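Local coordinates for protein GH26C (Muricauda sp. MAR_2010_75, PDB 6Q78) that probably hydrolyses internal beta-1,4-mannosidic linkages of mannans, as a family 26 glycoside hydrolase with a TIM-barrel fold, at residues L183-P188 against E244-L248; I203-K208 against L260-M265; D272-F276 against M296-D301. One frame throughout, in Å; residues are numbered along the deposited sequence.

Interactions 1 and 2 are tied through helix 242-259: interaction 1 packs its first turns against helix 176-186, and interaction 2 packs the loop after its last turn against helix 193-208. Their centres are 21 Å apart and their segments alternate along the chain. Interaction 3 comes later in the sequence and joins the loop after strand 265-269 to the end of strand 293-298. Its centre is 24 Å from that of interaction 1 and 30 Å from that of interaction 2, which is across the chain's centre. Interaction 3 approaches a bound Tris molecule, probably from the crystallisation liquor: the Asp297 side chain is about 5 Å from it, at the C-terminal end of the barrel strands, a position consistent with the active-site pocket.

Interaction 1 (L183-P188 against E244-L248); sequences LKSILP and EYIQL
Leu183 and Leu248 each swing CG anti to the backbone N (chi1 -175° and 171°), which turns their branches into the space between helix 176-186 and helix 242-259 on the outside of the TIM barrel. There CD1 of Leu183 lies 3.5 Å from CD2 of Leu248. The other branch of Leu248 has a partner of its own, since its CD1 is 3.6 Å from CD1 of Ile186, and Tyr196 of helix 193-208 touches both of these residues. Forked leucine suits such a site because its two methyls can serve different neighbours. Leu187 does the same: its CD1 is 3.7 Å from Glu244 CG, and its CD2 is 3.8 Å from Leu248 CB.

Toward solvent the pairing becomes polar. The carboxylate of Glu244 crosses the extended chain of Lys184 at a slant, with Glu244 OE2 3.5 Å from Lys184 CG, but Lys184 NZ remains 4.9 Å from Glu244 OE1, where attraction would be long-range and not a salt bridge. Pro188, lacking an N-H, suits the loop that leaves the helix. Its carbonyl O accepts a 2.7 Å hydrogen bond from a water, which in turn accepts one of 2.8 Å from Gln247 NE2.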
ATOM      1  N   LEU A 183       7.496 -19.414   5.854  1.00 10.34           N
ATOM      2  CA  LEU A 183       7.690 -19.005   4.458  1.00 11.79           C
ATOM      3  C   LEU A 183       8.210 -20.173   3.636  1.00 12.22           C
ATOM      4  O   LEU A 183       7.699 -20.467   2.552  1.00 10.51           O
ATOM      5  CB  LEU A 183       8.641 -17.797   4.353  1.00 11.97           C
ATOM      6  CG  LEU A 183       8.765 -17.256   2.914  1.00 12.85           C
ATOM      7  CD1 LEU A 183       8.984 -15.727   2.866  1.00 13.76           C
ATOM      8  CD2 LEU A 183       9.878 -17.919   2.163  1.00 12.40           C
ATOM      9  N   LYS A 184       9.200 -20.888   4.156  1.00 12.50           N
ATOM     10  CA  LYS A 184       9.681 -22.067   3.444  1.00 12.40           C
ATOM     11  C   LYS A 184       8.538 -23.024   3.109  1.00 11.94           C
ATOM     12  O   LYS A 184       8.533 -23.642   2.035  1.00 14.90           O
ATOM     13  CB  LYS A 184      10.776 -22.791   4.250  1.00 15.59           C
ATOM     14  CG  LYS A 184      12.054 -21.958   4.436  1.00 19.65           C
ATOM     15  CD  LYS A 184      12.935 -22.497   5.575  1.00 25.42           C
ATOM     16  CE  LYS A 184      14.099 -21.549   5.850  1.00 27.60           C
ATOM     17  NZ  LYS A 184      14.890 -22.017   7.025  1.00 38.43           N
ATOM     18  N   SER A 185       7.550 -23.154   4.013  1.00 11.52           N
ATOM     19  CA  SER A 185       6.494 -24.136   3.822  1.00 11.62           C
ATOM     20  C   SER A 185       5.516 -23.763   2.709  1.00 11.16           C
ATOM     21  O   SER A 185       4.735 -24.620   2.289  1.00 11.45           O
ATOM     22  CB  SER A 185       5.734 -24.389   5.132  1.00 11.65           C
ATOM     23  OG  SER A 185       4.784 -23.339   5.366  1.00 11.51           O
ATOM     24  N   ILE A 186       5.496 -22.504   2.256  1.00 10.61           N
ATOM     25  CA  ILE A 186       4.553 -22.124   1.204  1.00 10.23           C
ATOM     26  C   ILE A 186       5.174 -22.096  -0.180  1.00 10.39           C
ATOM     27  O   ILE A 186       4.448 -21.896  -1.170  1.00 11.00           O
ATOM     28  CB  ILE A 186       3.778 -20.833   1.514  1.00  9.56           C
ATOM     29  CG1 ILE A 186       4.732 -19.648   1.586  1.00  9.34           C
ATOM     30  CG2 ILE A 186       2.917 -21.025   2.740  1.00 12.45           C
ATOM     31  CD1 ILE A 186       3.994 -18.272   1.634  1.00  9.92           C
ATOM     32  N   LEU A 187       6.488 -22.315  -0.281  1.00 10.82           N
ATOM     33  CA  LEU A 187       7.156 -22.375  -1.563  1.00 11.99           C
ATOM     34  C   LEU A 187       6.840 -23.718  -2.210  1.00 11.85           C
ATOM     35  O   LEU A 187       6.407 -24.661  -1.534  1.00 12.74           O
ATOM     36  CB  LEU A 187       8.663 -22.285  -1.328  1.00 11.52           C
ATOM     37  CG  LEU A 187       9.164 -20.966  -0.721  1.00 12.29           C
ATOM     38  CD1 LEU A 187      10.662 -21.028  -0.415  1.00 13.11           C
ATOM     39  CD2 LEU A 187       8.853 -19.864  -1.688  1.00 16.83           C
ATOM     40  N   PRO A 188       7.009 -23.829  -3.517  1.00 14.73           N
ATOM     41  CA  PRO A 188       6.839 -25.134  -4.165  1.00 16.97           C
ATOM     42  C   PRO A 188       7.710 -26.175  -3.469  1.00 15.31           C
ATOM     43  O   PRO A 188       8.881 -25.936  -3.180  1.00 16.19           O
ATOM     44  CB  PRO A 188       7.286 -24.868  -5.606  1.00 15.52           C
ATOM     45  CG  PRO A 188       6.993 -23.390  -5.801  1.00 15.52           C
ATOM     46  CD  PRO A 188       7.338 -22.755  -4.472  1.00 17.19           C
ATOM     47  N   GLU A 244      14.789 -17.412  -1.320  1.00 12.43           N
ATOM     48  CA  GLU A 244      13.444 -17.857  -0.951  1.00 11.88           C
ATOM     49  C   GLU A 244      12.434 -16.720  -1.066  1.00 13.16           C
ATOM     50  O   GLU A 244      11.327 -16.928  -1.572  1.00 12.61           O
ATOM     51  CB  GLU A 244      13.443 -18.439   0.461  1.00 12.00           C
ATOM     52  CG  GLU A 244      14.038 -19.874   0.543  1.00 13.36           C
ATOM     53  CD  GLU A 244      14.395 -20.333   1.952  1.00 17.31           C
ATOM     54  OE1 GLU A 244      14.447 -19.517   2.888  1.00 17.73           O
ATOM     55  OE2 GLU A 244      14.674 -21.556   2.125  1.00 24.45           O
ATOM     56  N   TYR A 245      12.780 -15.522  -0.585  1.00 11.52           N
ATOM     57  CA  TYR A 245      11.840 -14.407  -0.689  1.00 12.62           C
ATOM     58  C   TYR A 245      11.536 -14.099  -2.146  1.00 10.54           C
ATOM     59  O   TYR A 245      10.371 -13.910  -2.522  1.00 10.85           O
ATOM     60  CB  TYR A 245      12.402 -13.172   0.027  1.00 11.98           C
ATOM     61  CG  TYR A 245      11.421 -12.042   0.045  1.00 10.53           C
ATOM     62  CD1 TYR A 245      10.467 -11.951   1.068  1.00 10.83           C
ATOM     63  CD2 TYR A 245      11.398 -11.091  -0.978  1.00 12.29           C
ATOM     64  CE1 TYR A 245       9.511 -10.932   1.054  1.00  8.72           C
ATOM     65  CE2 TYR A 245      10.454 -10.072  -0.989  1.00  9.78           C
ATOM     66  CZ  TYR A 245       9.533  -9.992   0.043  1.00 10.40           C
ATOM     67  OH  TYR A 245       8.604  -8.962   0.011  1.00  9.84           O
ATOM     68  N   ILE A 246      12.571 -14.068  -2.985  1.00 11.27           N
ATOM     69  CA  ILE A 246      12.384 -13.763  -4.398  1.00 11.65           C
ATOM     70  C   ILE A 246      11.573 -14.856  -5.080  1.00 12.78           C
ATOM     71  O   ILE A 246      10.686 -14.573  -5.903  1.00 11.41           O
ATOM     72  CB  ILE A 246      13.758 -13.554  -5.061  1.00 11.42           C
ATOM     73  CG1 ILE A 246      14.372 -12.230  -4.580  1.00 11.47           C
ATOM     74  CG2 ILE A 246      13.640 -13.549  -6.589  1.00 14.85           C
ATOM     75  CD1 ILE A 246      15.787 -12.022  -5.139  1.00 17.87           C
ATOM     76  N   GLN A 247      11.840 -16.124  -4.734  1.00 11.94           N
ATOM     77  CA  GLN A 247      11.054 -17.222  -5.296  1.00 11.90           C
ATOM     78  C   GLN A 247       9.588 -17.088  -4.917  1.00 10.49           C
ATOM     79  O   GLN A 247       8.698 -17.340  -5.734  1.00 11.72           O
ATOM     80  CB  GLN A 247      11.601 -18.557  -4.789  1.00 13.43           C
ATOM     81  CG  GLN A 247      10.885 -19.762  -5.370  1.00 20.71           C
ATOM     82  CD  GLN A 247      11.326 -21.091  -4.756  1.00 24.42           C
ATOM     83  OE1 GLN A 247      12.211 -21.139  -3.899  1.00 24.64           O
ATOM     84  NE2 GLN A 247      10.724 -22.178  -5.224  1.00 28.31           N
ATOM     85  N   LEU A 248       9.313 -16.729  -3.663  1.00 10.09           N
ATOM     86  CA  LEU A 248       7.931 -16.528  -3.239  1.00 11.78           C
ATOM     87  C   LEU A 248       7.266 -15.414  -4.045  1.00 12.06           C
ATOM     88  O   LEU A 248       6.147 -15.584  -4.558  1.00 11.01           O
ATOM     89  CB  LEU A 248       7.903 -16.177  -1.751  1.00  9.27           C
ATOM     90  CG  LEU A 248       6.539 -15.722  -1.225  1.00  8.70           C
ATOM     91  CD1 LEU A 248       5.450 -16.807  -1.369  1.00 11.06           C
ATOM     92  CD2 LEU A 248       6.656 -15.265   0.234  1.00 10.28           C
TER
HETATM   93  O   HOH W   1      11.093 -24.865  -4.413  1.00 29.69           O

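Interaction 2 (I203-K208 against L260-M265); sequences IASFTK and LSVNNM
Asn264 reaches Thr207 with its whole amide. Its CB points at helix 193-208, and CG stands between the backbone N and the carbonyl carbon (chi1 56°), 3.8 Å from Thr207 CG2. Beyond CG the group divides: OD1 lies 3.5 Å from the same methyl, while ND2 donates to the backbone O of Thr207 at 3.1 Å. That bond is nearly straight, 174° at the hydrogen, and the acceptor lies in the amide plane, yet ND2 sits above the carbonyl plane of Thr207, 54° out of it. ND2 also bonds Val218 O, so two backbone carbonyls fix the amide's rotation. A leucine here would probably leave the carbonyls of Thr207 and Val218 without this donor, and its branched end, with no such bonds, free to turn against the Thr207 methyl.

The same rotamer of Thr207 turns its methyl to Asn264 and its hydroxyl back along the helix, where OG1 donates to Ile203 O at 2.8 Å, and the N of Thr207 approaches that oxygen from the opposite face. A turn earlier, small Ala204 allows close approach, its CB being a tight 3.5 Å from Val262 CG2 and 3.6 Å from Leu260 CD1. Flexible Met265 bends to place CE 4.0 Å from Ile203 CG2. Ser261, with positive phi, turns the chain out of helix 242-259, and Met265 begins strand 265-269. Met265 and Thr207 both touch Ile220 of strand 220-223, beside which helix 193-208 is packed.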
ATOM      1  N   ILE A 203      -7.828 -14.662  -3.039  1.00  7.47           N
ATOM      2  CA  ILE A 203      -7.504 -13.296  -3.441  1.00  7.03           C
ATOM      3  C   ILE A 203      -7.960 -13.037  -4.873  1.00  7.08           C
ATOM      4  O   ILE A 203      -8.521 -11.975  -5.182  1.00  8.19           O
ATOM      5  CB  ILE A 203      -5.996 -13.033  -3.257  1.00  6.71           C
ATOM      6  CG1 ILE A 203      -5.697 -12.897  -1.749  1.00  8.41           C
ATOM      7  CG2 ILE A 203      -5.571 -11.746  -4.042  1.00  7.41           C
ATOM      8  CD1 ILE A 203      -4.219 -12.746  -1.442  1.00 12.34           C
ATOM      9  N   ALA A 204      -7.709 -13.989  -5.778  1.00  7.72           N
ATOM     10  CA  ALA A 204      -8.075 -13.792  -7.180  1.00  8.27           C
ATOM     11  C   ALA A 204      -9.581 -13.709  -7.360  1.00  8.41           C
ATOM     12  O   ALA A 204     -10.067 -12.844  -8.107  1.00  9.85           O
ATOM     13  CB  ALA A 204      -7.497 -14.923  -8.028  1.00  9.97           C
ATOM     14  N   SER A 205     -10.345 -14.603  -6.716  1.00  9.86           N
ATOM     15  CA  SER A 205     -11.791 -14.570  -6.894  1.00  8.61           C
ATOM     16  C   SER A 205     -12.370 -13.288  -6.308  1.00 11.13           C
ATOM     17  O   SER A 205     -13.261 -12.664  -6.916  1.00 10.24           O
ATOM     18  CB  SER A 205     -12.451 -15.825  -6.317  1.00 13.10           C
ATOM     19  OG  SER A 205     -12.344 -15.850  -4.920  1.00 26.70           O
ATOM     20  N   PHE A 206     -11.848 -12.836  -5.162  1.00  9.68           N
ATOM     21  CA  PHE A 206     -12.319 -11.565  -4.625  1.00  8.33           C
ATOM     22  C   PHE A 206     -11.982 -10.436  -5.583  1.00  9.98           C
ATOM     23  O   PHE A 206     -12.824  -9.563  -5.867  1.00  9.76           O
ATOM     24  CB  PHE A 206     -11.683 -11.308  -3.244  1.00  7.02           C
ATOM     25  CG  PHE A 206     -12.066  -9.992  -2.633  1.00  6.77           C
ATOM     26  CD1 PHE A 206     -11.325  -8.847  -2.883  1.00  7.37           C
ATOM     27  CD2 PHE A 206     -13.205  -9.892  -1.841  1.00  9.68           C
ATOM     28  CE1 PHE A 206     -11.685  -7.638  -2.296  1.00  9.68           C
ATOM     29  CE2 PHE A 206     -13.580  -8.678  -1.284  1.00  7.60           C
ATOM     30  CZ  PHE A 206     -12.834  -7.561  -1.502  1.00  8.23           C
ATOM     31  N   THR A 207     -10.728 -10.397  -6.037  1.00  7.09           N
ATOM     32  CA  THR A 207     -10.299  -9.282  -6.884  1.00  8.22           C
ATOM     33  C   THR A 207     -11.081  -9.240  -8.203  1.00  8.45           C
ATOM     34  O   THR A 207     -11.477  -8.154  -8.672  1.00  8.75           O
ATOM     35  CB  THR A 207      -8.799  -9.418  -7.129  1.00  7.06           C
ATOM     36  OG1 THR A 207      -8.097  -9.307  -5.881  1.00  7.50           O
ATOM     37  CG2 THR A 207      -8.281  -8.308  -8.061  1.00  9.96           C
ATOM     38  N   LYS A 208     -11.330 -10.404  -8.819  1.00  9.12           N
ATOM     39  CA  LYS A 208     -12.074 -10.419 -10.078  1.00 12.48           C
ATOM     40  C   LYS A 208     -13.556 -10.155  -9.884  1.00 11.74           C
ATOM     41  O   LYS A 208     -14.262  -9.982 -10.890  1.00 19.75           O
ATOM     42  CB  LYS A 208     -11.924 -11.763 -10.745  1.00 14.05           C
ATOM     43  CG  LYS A 208     -10.562 -12.047 -11.261  1.00 15.52           C
ATOM     44  CD  LYS A 208     -10.615 -13.458 -11.858  1.00 21.67           C
ATOM     45  CE  LYS A 208      -9.357 -13.854 -12.455  1.00 24.19           C
ATOM     46  NZ  LYS A 208      -9.616 -15.200 -13.067  1.00 30.82           N
ATOM     47  N   LEU A 260      -4.249 -17.725 -12.674  1.00 13.37           N
ATOM     48  CA  LEU A 260      -5.578 -17.292 -12.243  1.00 11.86           C
ATOM     49  C   LEU A 260      -6.110 -16.117 -13.065  1.00 14.37           C
ATOM     50  O   LEU A 260      -7.192 -15.598 -12.762  1.00 15.10           O
ATOM     51  CB  LEU A 260      -5.573 -16.938 -10.744  1.00 10.72           C
ATOM     52  CG  LEU A 260      -5.085 -18.078  -9.859  1.00 12.27           C
ATOM     53  CD1 LEU A 260      -5.096 -17.626  -8.438  1.00 11.26           C
ATOM     54  CD2 LEU A 260      -5.944 -19.339 -10.049  1.00 16.50           C
ATOM     55  N   SER A 261      -5.370 -15.691 -14.087  1.00 11.29           N
ATOM     56  CA  SER A 261      -5.793 -14.632 -15.021  1.00 10.60           C
ATOM     57  C   SER A 261      -6.327 -13.380 -14.337  1.00 11.72           C
ATOM     58  O   SER A 261      -7.330 -12.795 -14.774  1.00 14.21           O
ATOM     59  CB  SER A 261      -6.804 -15.152 -16.041  1.00 15.00           C
ATOM     60  OG  SER A 261      -6.279 -16.270 -16.744  1.00 21.43           O
ATOM     61  N   VAL A 262      -5.628 -12.923 -13.297  1.00 10.63           N
ATOM     62  CA  VAL A 262      -6.019 -11.680 -12.634  1.00  9.96           C
ATOM     63  C   VAL A 262      -5.449 -10.531 -13.447  1.00 10.87           C
ATOM     64  O   VAL A 262      -4.232 -10.332 -13.496  1.00 13.29           O
ATOM     65  CB  VAL A 262      -5.528 -11.604 -11.189  1.00  9.50           C
ATOM     66  CG1 VAL A 262      -5.920 -10.236 -10.583  1.00 10.68           C
ATOM     67  CG2 VAL A 262      -6.168 -12.735 -10.359  1.00 10.96           C
ATOM     68  N   ASN A 263      -6.328  -9.763 -14.082  1.00  9.97           N
ATOM     69  CA  ASN A 263      -5.896  -8.707 -14.978  1.00 10.15           C
ATOM     70  C   ASN A 263      -6.129  -7.313 -14.430  1.00  8.75           C
ATOM     71  O   ASN A 263      -5.858  -6.333 -15.139  1.00 11.58           O
ATOM     72  CB  ASN A 263      -6.608  -8.874 -16.329  1.00 11.65           C
ATOM     73  CG  ASN A 263      -6.075 -10.041 -17.098  1.00 15.86           C
ATOM     74  OD1 ASN A 263      -4.885 -10.329 -17.013  1.00 14.17           O
ATOM     75  ND2 ASN A 263      -6.934 -10.717 -17.871  1.00 16.89           N
ATOM     76  N   ASN A 264      -6.623  -7.183 -13.193  1.00  9.42           N
ATOM     77  CA  ASN A 264      -6.886  -5.868 -12.617  1.00  8.81           C
ATOM     78  C   ASN A 264      -6.005  -5.609 -11.391  1.00  7.67           C
ATOM     79  O   ASN A 264      -6.458  -5.112 -10.363  1.00  8.20           O
ATOM     80  CB  ASN A 264      -8.383  -5.667 -12.315  1.00  8.04           C
ATOM     81  CG  ASN A 264      -8.993  -6.736 -11.391  1.00  8.16           C
ATOM     82  OD1 ASN A 264      -8.760  -7.934 -11.538  1.00  9.96           O
ATOM     83  ND2 ASN A 264      -9.836  -6.289 -10.476  1.00  7.60           N
ATOM     84  N   MET A 265      -4.720  -5.945 -11.496  1.00  9.62           N
ATOM     85  CA  MET A 265      -3.768  -5.825 -10.390  1.00  8.98           C
ATOM     86  C   MET A 265      -2.464  -5.200 -10.875  1.00 10.01           C
ATOM     87  O   MET A 265      -1.902  -5.613 -11.899  1.00 12.35           O
ATOM     88  CB  MET A 265      -3.461  -7.222  -9.829  1.00 12.21           C
ATOM     89  CG  MET A 265      -2.909  -7.268  -8.436  1.00 20.66           C
ATOM     90  SD  MET A 265      -2.985  -9.001  -7.864  1.00 12.88           S
ATOM     91  CE  MET A 265      -4.376  -9.002  -6.748  1.00 13.24           C
TER

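Interaction 3 (D272-F276 against M296-D301)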
ATOM      1  N   ASP A 272      10.508  -1.830   4.746  1.00  9.29           N
ATOM      2  CA  ASP A 272      10.422  -0.732   5.698  1.00  9.53           C
ATOM      3  C   ASP A 272      11.569   0.218   5.374  1.00 13.13           C
ATOM      4  O   ASP A 272      11.819   0.452   4.192  1.00 12.53           O
ATOM      5  CB  ASP A 272      10.494  -1.284   7.114  1.00  9.89           C
ATOM      6  CG  ASP A 272       9.855  -0.378   8.135  1.00 14.12           C
ATOM      7  OD1 ASP A 272      10.590   0.471   8.689  1.00 13.98           O
ATOM      8  OD2 ASP A 272       8.642  -0.531   8.419  1.00 15.46           O
ATOM      9  N   ASN A 273      12.235   0.796   6.370  1.00 11.17           N
ATOM     10  CA  ASN A 273      13.181   1.887   6.118  1.00 11.34           C
ATOM     11  C   ASN A 273      14.638   1.500   6.371  1.00 12.11           C
ATOM     12  O   ASN A 273      15.482   2.387   6.543  1.00 12.80           O
ATOM     13  CB  ASN A 273      12.823   3.117   6.957  1.00 12.20           C
ATOM     14  CG  ASN A 273      13.059   2.868   8.444  1.00 14.60           C
ATOM     15  OD1 ASN A 273      13.652   1.858   8.813  1.00 14.70           O
ATOM     16  ND2 ASN A 273      12.649   3.793   9.283  1.00 14.05           N
ATOM     17  N   ARG A 274      14.944   0.205   6.356  1.00 14.75           N
ATOM     18  CA  ARG A 274      16.236  -0.307   6.807  1.00 12.83           C
ATOM     19  C   ARG A 274      17.200  -0.470   5.628  1.00 15.69           C
ATOM     20  O   ARG A 274      17.726  -1.537   5.354  1.00 14.30           O
ATOM     21  CB  ARG A 274      16.051  -1.622   7.553  1.00 13.17           C
ATOM     22  CG  ARG A 274      15.269  -1.423   8.853  1.00 16.36           C
ATOM     23  CD  ARG A 274      14.855  -2.795   9.413  1.00 19.67           C
ATOM     24  NE  ARG A 274      16.048  -3.522   9.807  1.00 22.10           N
ATOM     25  CZ  ARG A 274      16.600  -3.466  11.014  1.00 33.20           C
ATOM     26  NH1 ARG A 274      16.067  -2.708  11.965  1.00 25.09           N
ATOM     27  NH2 ARG A 274      17.689  -4.172  11.269  1.00 42.94           N
ATOM     28  N   PHE A 275      17.404   0.640   4.918  1.00 14.25           N
ATOM     29  CA  PHE A 275      18.374   0.694   3.842  1.00 13.77           C
ATOM     30  C   PHE A 275      18.868   2.126   3.695  1.00 14.34           C
ATOM     31  O   PHE A 275      18.161   3.088   4.018  1.00 14.13           O
ATOM     32  CB  PHE A 275      17.745   0.196   2.521  1.00 13.12           C
ATOM     33  CG  PHE A 275      16.633   1.064   2.016  1.00 12.52           C
ATOM     34  CD1 PHE A 275      16.872   2.113   1.122  1.00 12.78           C
ATOM     35  CD2 PHE A 275      15.328   0.827   2.422  1.00 13.20           C
ATOM     36  CE1 PHE A 275      15.824   2.905   0.640  1.00 12.27           C
ATOM     37  CE2 PHE A 275      14.288   1.638   1.954  1.00 11.25           C
ATOM     38  CZ  PHE A 275      14.545   2.681   1.076  1.00 13.52           C
ATOM     39  N   PHE A 276      20.090   2.246   3.173  1.00 15.14           N
ATOM     40  CA  PHE A 276      20.711   3.533   2.913  1.00 15.84           C
ATOM     41  C   PHE A 276      21.277   3.627   1.512  1.00 19.46           C
ATOM     42  O   PHE A 276      21.961   4.618   1.207  1.00 18.99           O
ATOM     43  CB  PHE A 276      21.872   3.779   3.883  1.00 17.17           C
ATOM     44  CG  PHE A 276      21.449   3.946   5.301  1.00 26.81           C
ATOM     45  CD1 PHE A 276      21.154   5.197   5.793  1.00 28.93           C
ATOM     46  CD2 PHE A 276      21.366   2.851   6.143  1.00 29.42           C
ATOM     47  CE1 PHE A 276      20.774   5.372   7.094  1.00 31.64           C
ATOM     48  CE2 PHE A 276      20.976   3.016   7.452  1.00 35.06           C
ATOM     49  CZ  PHE A 276      20.680   4.282   7.928  1.00 35.82           C
ATOM     50  N   MET A 296       8.272   2.085  -0.107  1.00  8.83           N
ATOM     51  CA  MET A 296       8.875   1.831   1.197  1.00  9.80           C
ATOM     52  C   MET A 296       7.898   2.328   2.251  1.00  9.64           C
ATOM     53  O   MET A 296       7.089   3.230   1.990  1.00  9.59           O
ATOM     54  CB  MET A 296      10.228   2.535   1.386  1.00  8.98           C
ATOM     55  CG  MET A 296      10.060   4.060   1.419  1.00  8.79           C
ATOM     56  SD  MET A 296      11.618   4.910   1.768  1.00 13.80           S
ATOM     57  CE  MET A 296      12.034   4.232   3.413  1.00 12.36           C
ATOM     58  N   ASP A 297       7.968   1.715   3.426  1.00  8.34           N
ATOM     59  CA  ASP A 297       7.249   2.179   4.605  1.00  8.49           C
ATOM     60  C   ASP A 297       8.225   2.916   5.519  1.00 11.33           C
ATOM     61  O   ASP A 297       9.380   2.504   5.690  1.00 12.43           O
ATOM     62  CB  ASP A 297       6.609   1.014   5.361  1.00  9.34           C
ATOM     63  CG  ASP A 297       5.547   0.309   4.533  1.00  8.61           C
ATOM     64  OD1 ASP A 297       5.227   0.833   3.455  1.00 10.11           O
ATOM     65  OD2 ASP A 297       5.017  -0.720   4.983  1.00  8.92           O
ATOM     66  N   ASN A 298       7.774   4.022   6.107  1.00  9.94           N
ATOM     67  CA  ASN A 298       8.666   4.744   7.014  1.00 10.39           C
ATOM     68  C   ASN A 298       7.874   5.443   8.110  1.00  9.41           C
ATOM     69  O   ASN A 298       7.305   6.523   7.879  1.00 11.28           O
ATOM     70  CB  ASN A 298       9.539   5.723   6.256  1.00 10.49           C
ATOM     71  CG  ASN A 298      10.784   6.127   7.045  1.00 12.63           C
ATOM     72  OD1 ASN A 298      10.859   5.886   8.256  1.00 12.21           O
ATOM     73  ND2 ASN A 298      11.784   6.729   6.355  1.00 12.09           N
ATOM     74  N   TYR A 299       7.893   4.855   9.304  1.00  9.66           N
ATOM     75  CA  TYR A 299       7.489   5.550  10.520  1.00 10.09           C
ATOM     76  C   TYR A 299       8.696   5.950  11.360  1.00 10.89           C
ATOM     77  O   TYR A 299       8.682   7.017  11.981  1.00 12.01           O
ATOM     78  CB  TYR A 299       6.627   4.625  11.391  1.00  9.99           C
ATOM     79  CG  TYR A 299       5.374   4.109  10.688  1.00 10.59           C
ATOM     80  CD1 TYR A 299       5.412   2.957   9.893  1.00 11.11           C
ATOM     81  CD2 TYR A 299       4.173   4.817  10.777  1.00  9.19           C
ATOM     82  CE1 TYR A 299       4.240   2.482   9.277  1.00 10.89           C
ATOM     83  CE2 TYR A 299       3.046   4.387  10.133  1.00  9.76           C
ATOM     84  CZ  TYR A 299       3.085   3.213   9.409  1.00  9.66           C
ATOM     85  OH  TYR A 299       1.919   2.770   8.778  1.00 11.67           O
ATOM     86  N   GLY A 300       9.746   5.133  11.363  1.00 11.76           N
ATOM     87  CA  GLY A 300      10.832   5.343  12.311  1.00 12.57           C
ATOM     88  C   GLY A 300      11.558   6.668  12.145  1.00 12.48           C
ATOM     89  O   GLY A 300      11.926   7.303  13.140  1.00 13.26           O
ATOM     90  N   ASP A 301      11.762   7.115  10.888  1.00 13.21           N
ATOM     91  CA  ASP A 301      12.502   8.360  10.722  1.00 15.12           C
ATOM     92  C   ASP A 301      11.678   9.581  11.087  1.00 13.63           C
ATOM     93  O   ASP A 301      12.258  10.663  11.270  1.00 13.85           O
ATOM     94  CB  ASP A 301      13.062   8.468   9.311  1.00 13.07           C
ATOM     95  CG  ASP A 301      14.128   7.419   9.032  1.00 15.30           C
ATOM     96  OD1 ASP A 301      14.911   7.094   9.959  1.00 16.58           O
ATOM     97  OD2 ASP A 301      14.169   6.917   7.884  1.00 15.01           O
TER
HETATM   98  O   HOH W   2       9.407   2.506   9.965  1.00 15.52           O
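Asn298 OD1 is gripped by two donors, Asn273 ND2 at 2.9 Å and the backbone N of Asp301 at 3.0 Å, which come from opposite faces of its plane. The second bond makes an Asx motif that turns the chain after the strand. Asparagine suits both ends of the first bond, one amide giving an N-H and the other its oxygen. The two amides stand almost upright to each other, their planes 87° apart, and OD1 lies close to the amide plane of Asn273. Asn298 ND2 is used as well, donating to Asp301 OD2 at 2.8 Å. The carboxylate of Asp301 also forms salt bridges with Lys316 and Arg312, which probably offset its buried charge.

These bonds lie at the C-terminal end of strand 293-298, the end of a TIM barrel where active sites lie. Next to them, Asp297 OD1 is hydrogen-bonded to Thr334 OG1, and OD2 forms a salt bridge with Arg223. One residue before Asp297, Met296, bent at chi3 (-60°), makes a Met-aromatic contact with Phe275: SD is 5.0 Å from the ring centroid and approaches obliquely, with Met296 CE 3.7 Å from Phe275 CE2. A water donates to Asp272 OD1 at 2.7 Å and accepts from Tyr299 N at 2.9 Å.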